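Local structure of BauA (Acinetobacter baumannii, 6HCP) at residues W280-G294 against A306-G319. The protein probably takes up iron across the outer membrane as a TonB-dependent receptor for the ferric siderophore preacinetobactin. Sequence-based numbering, arbitrary orientation.
Sequences WGSVETKDKGAMIRG and AAYGQSTTEYKYNG. With EDO (1,2-ethanediol), chain D; EDO (1,2-ethanediol), chain Z; EDO (1,2-ethanediol), chain V; EDO (1,2-ethanediol), chain J.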
loop_
_atom_site.group_PDB
_atom_site.type_symbol
_atom_site.label_atom_id
_atom_site.label_comp_id
_atom_site.label_asym_id
_atom_site.label_seq_id
_atom_site.Cartn_x
_atom_site.Cartn_y
_atom_site.Cartn_z
ATOM N N TRP A 280 1.379 -25.085 -12.486
ATOM C CA TRP A 280 1.724 -25.537 -13.841
ATOM C C TRP A 280 0.510 -25.529 -14.786
ATOM O O TRP A 280 0.676 -25.747 -15.984
ATOM C CB TRP A 280 2.374 -26.920 -13.801
ATOM C CG TRP A 280 1.614 -27.972 -13.059
ATOM C CD1 TRP A 280 1.946 -28.511 -11.846
ATOM C CD2 TRP A 280 0.448 -28.693 -13.509
ATOM N NE1 TRP A 280 1.050 -29.485 -11.502
ATOM C CE2 TRP A 280 0.138 -29.638 -12.514
ATOM C CE3 TRP A 280 -0.327 -28.668 -14.676
ATOM C CZ2 TRP A 280 -0.942 -30.509 -12.620
ATOM C CZ3 TRP A 280 -1.402 -29.516 -14.774
ATOM C CH2 TRP A 280 -1.696 -30.438 -13.772
ATOM N N GLY A 281 -0.695 -25.309 -14.248
ATOM C CA GLY A 281 -1.929 -25.378 -15.070
ATOM C C GLY A 281 -1.969 -24.256 -16.088
ATOM O O GLY A 281 -1.484 -23.150 -15.818
ATOM N N SER A 282 -2.501 -24.526 -17.284
ATOM C CA SER A 282 -2.554 -23.488 -18.283
ATOM C C SER A 282 -3.787 -23.654 -19.171
ATOM O O SER A 282 -4.337 -24.768 -19.345
ATOM C CB SER A 282 -1.298 -23.414 -19.102
ATOM O OG SER A 282 -1.126 -24.583 -19.854
ATOM N N VAL A 283 -4.180 -22.529 -19.753
ATOM C CA VAL A 283 -5.252 -22.481 -20.713
ATOM C C VAL A 283 -4.758 -21.647 -21.882
ATOM O O VAL A 283 -4.057 -20.632 -21.701
ATOM C CB VAL A 283 -6.547 -21.895 -20.111
ATOM C CG1 VAL A 283 -6.389 -20.419 -19.771
ATOM C CG2 VAL A 283 -7.739 -22.100 -21.059
ATOM N N GLU A 284 -5.183 -22.029 -23.084
ATOM C CA GLU A 284 -4.879 -21.241 -24.277
ATOM C C GLU A 284 -6.088 -21.282 -25.201
ATOM O O GLU A 284 -6.609 -22.378 -25.456
ATOM C CB GLU A 284 -3.658 -21.815 -24.997
ATOM C CG GLU A 284 -3.395 -21.170 -26.337
ATOM C CD GLU A 284 -2.362 -21.918 -27.171
ATOM O OE1 GLU A 284 -2.672 -23.033 -27.684
ATOM O OE2 GLU A 284 -1.232 -21.417 -27.255
ATOM N N THR A 285 -6.511 -20.107 -25.678
ATOM C CA THR A 285 -7.563 -20.019 -26.692
ATOM C C THR A 285 -7.039 -19.205 -27.870
ATOM O O THR A 285 -6.521 -18.105 -27.701
ATOM C CB THR A 285 -8.862 -19.430 -26.131
ATOM O OG1 THR A 285 -9.200 -20.111 -24.924
ATOM C CG2 THR A 285 -10.036 -19.583 -27.072
ATOM N N LYS A 286 -7.162 -19.784 -29.067
ATOM C CA LYS A 286 -6.909 -19.074 -30.296
ATOM C C LYS A 286 -8.245 -18.860 -31.008
ATOM O O LYS A 286 -8.967 -19.817 -31.228
ATOM C CB LYS A 286 -5.968 -19.885 -31.194
ATOM C CG LYS A 286 -4.548 -20.073 -30.671
ATOM C CD LYS A 286 -3.672 -20.884 -31.624
ATOM C CE LYS A 286 -2.295 -21.165 -31.057
ATOM N NZ LYS A 286 -1.568 -22.187 -31.846
ATOM N N ASP A 287 -8.530 -17.612 -31.364
ATOM C CA ASP A 287 -9.733 -17.234 -32.051
ATOM C C ASP A 287 -9.349 -16.473 -33.317
ATOM O O ASP A 287 -8.503 -15.581 -33.286
ATOM C CB ASP A 287 -10.628 -16.356 -31.185
ATOM C CG ASP A 287 -11.244 -17.107 -30.015
ATOM O OD1 ASP A 287 -12.285 -17.780 -30.220
ATOM O OD2 ASP A 287 -10.649 -17.061 -28.918
ATOM N N LYS A 288 -10.002 -16.826 -34.424
ATOM C CA LYS A 288 -9.839 -16.110 -35.687
ATOM C C LYS A 288 -11.228 -15.869 -36.263
ATOM O O LYS A 288 -12.059 -16.784 -36.245
ATOM C CB LYS A 288 -9.003 -16.930 -36.675
ATOM C CG LYS A 288 -7.619 -17.322 -36.182
ATOM C CD LYS A 288 -6.799 -18.120 -37.187
ATOM C CE LYS A 288 -5.533 -18.668 -36.562
ATOM N NZ LYS A 288 -4.682 -19.355 -37.557
ATOM N N GLY A 289 -11.497 -14.643 -36.698
ATOM C CA GLY A 289 -12.827 -14.310 -37.224
ATOM C C GLY A 289 -12.761 -13.362 -38.401
ATOM O O GLY A 289 -11.849 -12.564 -38.516
ATOM N N ALA A 290 -13.845 -13.322 -39.177
ATOM C CA ALA A 290 -13.959 -12.407 -40.305
ATOM C C ALA A 290 -15.436 -12.259 -40.654
ATOM O O ALA A 290 -16.217 -13.204 -40.469
ATOM C CB ALA A 290 -13.168 -12.923 -41.486
ATOM N N MET A 291 -15.838 -11.033 -40.976
ATOM C CA MET A 291 -17.210 -10.788 -41.384
ATOM C C MET A 291 -17.268 -9.682 -42.436
ATOM O O MET A 291 -16.354 -8.870 -42.568
ATOM C CB MET A 291 -18.099 -10.392 -40.211
ATOM C CG MET A 291 -17.654 -9.136 -39.499
ATOM S SD MET A 291 -18.763 -8.763 -38.115
ATOM C CE MET A 291 -20.276 -8.295 -38.949
ATOM N N ILE A 292 -18.343 -9.727 -43.223
ATOM C CA ILE A 292 -18.610 -8.716 -44.215
ATOM C C ILE A 292 -20.071 -8.324 -44.107
ATOM O O ILE A 292 -20.951 -9.180 -43.914
ATOM C CB ILE A 292 -18.254 -9.206 -45.632
ATOM C CG1 ILE A 292 -18.504 -8.112 -46.676
ATOM C CG2 ILE A 292 -19.004 -10.483 -45.967
ATOM C CD1 ILE A 292 -17.868 -8.415 -48.013
ATOM N N ARG A 293 -20.305 -7.025 -44.226
ATOM C CA ARG A 293 -21.611 -6.444 -44.222
ATOM C C ARG A 293 -21.755 -5.564 -45.464
ATOM O O ARG A 293 -20.868 -4.782 -45.782
ATOM C CB ARG A 293 -21.831 -5.557 -42.993
ATOM C CG ARG A 293 -21.839 -6.295 -41.662
ATOM C CD ARG A 293 -22.004 -5.342 -40.487
ATOM N NE ARG A 293 -20.855 -4.466 -40.279
ATOM C CZ ARG A 293 -20.954 -3.171 -39.975
ATOM N NH1 ARG A 293 -22.148 -2.604 -39.886
ATOM N NH2 ARG A 293 -19.872 -2.461 -39.714
ATOM N N GLY A 294 -22.890 -5.706 -46.144
ATOM C CA GLY A 294 -23.223 -4.884 -47.316
ATOM C C GLY A 294 -24.589 -4.266 -47.151
ATOM O O GLY A 294 -25.464 -4.858 -46.535
ATOM N N ALA A 306 -26.968 -7.347 -46.040
ATOM C CA ALA A 306 -26.556 -8.703 -45.815
ATOM C C ALA A 306 -25.251 -8.689 -45.024
ATOM O O ALA A 306 -24.362 -7.863 -45.291
ATOM C CB ALA A 306 -26.393 -9.422 -47.127
ATOM N N ALA A 307 -25.136 -9.649 -44.107
ATOM C CA ALA A 307 -23.918 -9.872 -43.306
ATOM C C ALA A 307 -23.618 -11.368 -43.289
ATOM O O ALA A 307 -24.522 -12.186 -43.196
ATOM C CB ALA A 307 -24.124 -9.334 -41.911
ATOM N N TYR A 308 -22.346 -11.707 -43.499
ATOM C CA TYR A 308 -21.849 -13.034 -43.427
ATOM C C TYR A 308 -20.536 -13.015 -42.645
ATOM O O TYR A 308 -19.691 -12.143 -42.861
ATOM C CB TYR A 308 -21.586 -13.620 -44.820
ATOM C CG TYR A 308 -20.983 -15.002 -44.784
ATOM C CD1 TYR A 308 -21.770 -16.111 -44.492
ATOM C CD2 TYR A 308 -19.612 -15.197 -44.898
ATOM C CE1 TYR A 308 -21.225 -17.383 -44.400
ATOM C CE2 TYR A 308 -19.050 -16.464 -44.805
ATOM C CZ TYR A 308 -19.862 -17.560 -44.561
ATOM O OH TYR A 308 -19.336 -18.808 -44.414
ATOM N N GLY A 309 -20.311 -14.075 -41.875
ATOM C CA GLY A 309 -19.074 -14.215 -41.141
ATOM C C GLY A 309 -18.761 -15.645 -40.797
ATOM O O GLY A 309 -19.628 -16.533 -40.842
ATOM N N GLN A 310 -17.529 -15.842 -40.322
ATOM C CA GLN A 310 -17.069 -17.113 -39.850
ATOM C C GLN A 310 -15.985 -16.882 -38.788
ATOM O O GLN A 310 -15.250 -15.878 -38.807
ATOM C CB GLN A 310 -16.514 -17.947 -41.011
ATOM C CG GLN A 310 -15.500 -17.186 -41.834
ATOM C CD GLN A 310 -15.084 -17.952 -43.067
ATOM O OE1 GLN A 310 -13.901 -18.041 -43.385
ATOM N NE2 GLN A 310 -16.055 -18.556 -43.734
ATOM N N SER A 311 -15.790 -17.889 -37.944
ATOM C CA SER A 311 -14.746 -17.834 -36.974
ATOM C C SER A 311 -14.351 -19.253 -36.605
ATOM O O SER A 311 -15.115 -20.201 -36.815
ATOM C CB SER A 311 -15.157 -17.019 -35.751
ATOM O OG SER A 311 -16.156 -17.692 -35.000
ATOM N N THR A 312 -13.148 -19.380 -36.047
ATOM C CA THR A 312 -12.678 -20.615 -35.500
ATOM C C THR A 312 -12.122 -20.341 -34.103
ATOM O O THR A 312 -11.482 -19.330 -33.881
ATOM C CB THR A 312 -11.597 -21.254 -36.384
ATOM O OG1 THR A 312 -10.521 -20.317 -36.404
ATOM C CG2 THR A 312 -12.070 -21.554 -37.792
ATOM N N THR A 313 -12.317 -21.314 -33.227
ATOM C CA THR A 313 -11.797 -21.324 -31.882
ATOM C C THR A 313 -11.030 -22.623 -31.675
ATOM O O THR A 313 -11.534 -23.690 -31.987
ATOM C CB THR A 313 -12.928 -21.233 -30.853
ATOM O OG1 THR A 313 -13.593 -19.987 -31.049
ATOM C CG2 THR A 313 -12.434 -21.409 -29.431
ATOM N N GLU A 314 -9.834 -22.520 -31.088
ATOM C CA GLU A 314 -9.101 -23.675 -30.611
ATOM C C GLU A 314 -8.774 -23.452 -29.138
ATOM O O GLU A 314 -8.061 -22.501 -28.822
ATOM C CB GLU A 314 -7.811 -23.866 -31.422
ATOM C CG GLU A 314 -8.047 -24.120 -32.904
ATOM C CD GLU A 314 -6.769 -24.209 -33.731
ATOM O OE1 GLU A 314 -5.683 -24.136 -33.142
ATOM O OE2 GLU A 314 -6.872 -24.459 -34.934
ATOM N N TYR A 315 -9.368 -24.285 -28.279
ATOM C CA TYR A 315 -9.260 -24.197 -26.840
ATOM C C TYR A 315 -8.466 -25.385 -26.328
ATOM O O TYR A 315 -8.787 -26.521 -26.657
ATOM C CB TYR A 315 -10.639 -24.185 -26.186
ATOM C CG TYR A 315 -10.634 -24.137 -24.681
ATOM C CD1 TYR A 315 -10.552 -22.933 -23.991
ATOM C CD2 TYR A 315 -10.818 -25.286 -23.937
ATOM C CE1 TYR A 315 -10.603 -22.893 -22.605
ATOM C CE2 TYR A 315 -10.874 -25.262 -22.550
ATOM C CZ TYR A 315 -10.741 -24.062 -21.878
ATOM O OH TYR A 315 -10.819 -24.047 -20.514
ATOM N N LYS A 316 -7.570 -25.118 -25.374
ATOM C CA LYS A 316 -6.814 -26.155 -24.699
ATOM C C LYS A 316 -6.650 -25.805 -23.218
ATOM O O LYS A 316 -6.352 -24.670 -22.877
ATOM C CB LYS A 316 -5.429 -26.290 -25.343
ATOM C CG LYS A 316 -5.422 -26.769 -26.792
ATOM C CD LYS A 316 -4.000 -26.794 -27.358
ATOM C CE LYS A 316 -3.891 -27.515 -28.682
ATOM N NZ LYS A 316 -4.768 -26.879 -29.682
ATOM N N TYR A 317 -6.837 -26.805 -22.357
ATOM C CA TYR A 317 -6.763 -26.633 -20.915
ATOM C C TYR A 317 -6.084 -27.856 -20.312
ATOM O O TYR A 317 -6.519 -28.980 -20.509
ATOM C CB TYR A 317 -8.155 -26.446 -20.295
ATOM C CG TYR A 317 -8.143 -26.304 -18.797
ATOM C CD1 TYR A 317 -8.062 -27.410 -17.975
ATOM C CD2 TYR A 317 -8.339 -25.073 -18.197
ATOM C CE1 TYR A 317 -8.093 -27.293 -16.595
ATOM C CE2 TYR A 317 -8.337 -24.933 -16.820
ATOM C CZ TYR A 317 -8.193 -26.040 -16.011
ATOM O OH TYR A 317 -8.241 -25.928 -14.641
ATOM N N ASN A 318 -5.059 -27.599 -19.498
ATOM C CA ASN A 318 -4.345 -28.638 -18.756
ATOM C C ASN A 318 -4.188 -28.152 -17.315
ATOM O O ASN A 318 -3.529 -27.153 -17.085
ATOM C CB ASN A 318 -2.972 -28.870 -19.386
ATOM C CG ASN A 318 -2.185 -30.018 -18.795
ATOM O OD1 ASN A 318 -2.755 -30.927 -18.200
ATOM N ND2 ASN A 318 -0.929 -30.109 -19.198
ATOM N N GLY A 319 -4.827 -28.822 -16.364
ATOM C CA GLY A 319 -4.829 -28.331 -15.001
ATOM C C GLY A 319 -5.772 -29.094 -14.108
ATOM O O GLY A 319 -6.017 -30.286 -14.313
HETATM C C1 EDO D . -2.879 -25.168 -22.824
HETATM O O1 EDO D . -1.833 -24.302 -22.404
HETATM C C2 EDO D . -2.697 -26.570 -22.315
HETATM O O2 EDO D . -1.486 -27.120 -22.855
HETATM C C1 EDO Z . -9.101 -18.923 -22.394
HETATM O O1 EDO Z . -7.710 -18.847 -22.785
HETATM C C2 EDO Z . -9.769 -17.599 -22.618
HETATM O O2 EDO Z . -9.942 -17.375 -24.031
HETATM C C1 EDO V . -26.650 -4.018 -40.874
HETATM O O1 EDO V . -26.895 -3.022 -41.870
HETATM C C2 EDO V . -25.233 -4.516 -41.090
HETATM O O2 EDO V . -24.583 -3.563 -41.945
HETATM C C1 EDO J . -14.826 -25.585 -20.448
HETATM O O1 EDO J . -15.934 -26.455 -20.213
HETATM C C2 EDO J . -14.098 -25.400 -19.129
HETATM O O2 EDO J . -12.727 -25.811 -19.219
HETATM O O HOH W 1 -5.293 -23.432 -28.379
HETATM O O HOH W 2 -8.684 -20.501 -34.144
HETATM O O HOH W 3 -3.137 -23.744 -34.334
#
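W280 lays CZ3 of its ring 3.6 Å from G319 CA at the end of the pairing where 282-294 starts, and its NE1 is hydrogen-bonded to the carbonyl of W402. From S282 to G294 the strands run antiparallel at 175° in unbroken register: each even-numbered residue of 282-294 exchanges two backbone hydrogen bonds with its partner, from S282 with N318 to G294 with A306. V283 wedges CG2 against the Y315 ring, 3.3 Å from CE1, because that methyl stands anti to the backbone N, on the carbonyl side; its CB also touches CD2 of Y317. On the other face E284 and K316 lie side by side, yet OE1 and NZ stay 4.8 Å apart; a water within hydrogen-bonding distance of both E284 OE1 and E314 O has too few protons for all the acceptors near it. T285 meets T313 methyl to methyl. NZ of K286 and OE1 of E314 are 4.7 Å apart, and a water bonded to that OE1 is held only weakly by the lysine. D287 accepts the hydroxyl of T313 at OD1, 2.7 Å and nearly in line with its C-O bond; the same oxygen takes the amide of F127 and so ties the strand pair to the plug. M291 and G309 bring their CA atoms to 3.9 Å, and G309 CA lies 3.1 Å from A290 O. R293 packs CG on the methyl of A307, 3.8 Å away, while its NH2 hydrogen-bonds the Y167 hydroxyl and its guanidinium makes a cation-pi contact with F241. This is a beta hairpin of the TonB-dependent receptor barrel. D287, S311 and R293 share the plug-facing side, S311 bonding to G123; strand 238-252 flanks 282-294 through further backbone bonds, and strand 331-358 borders 306-318.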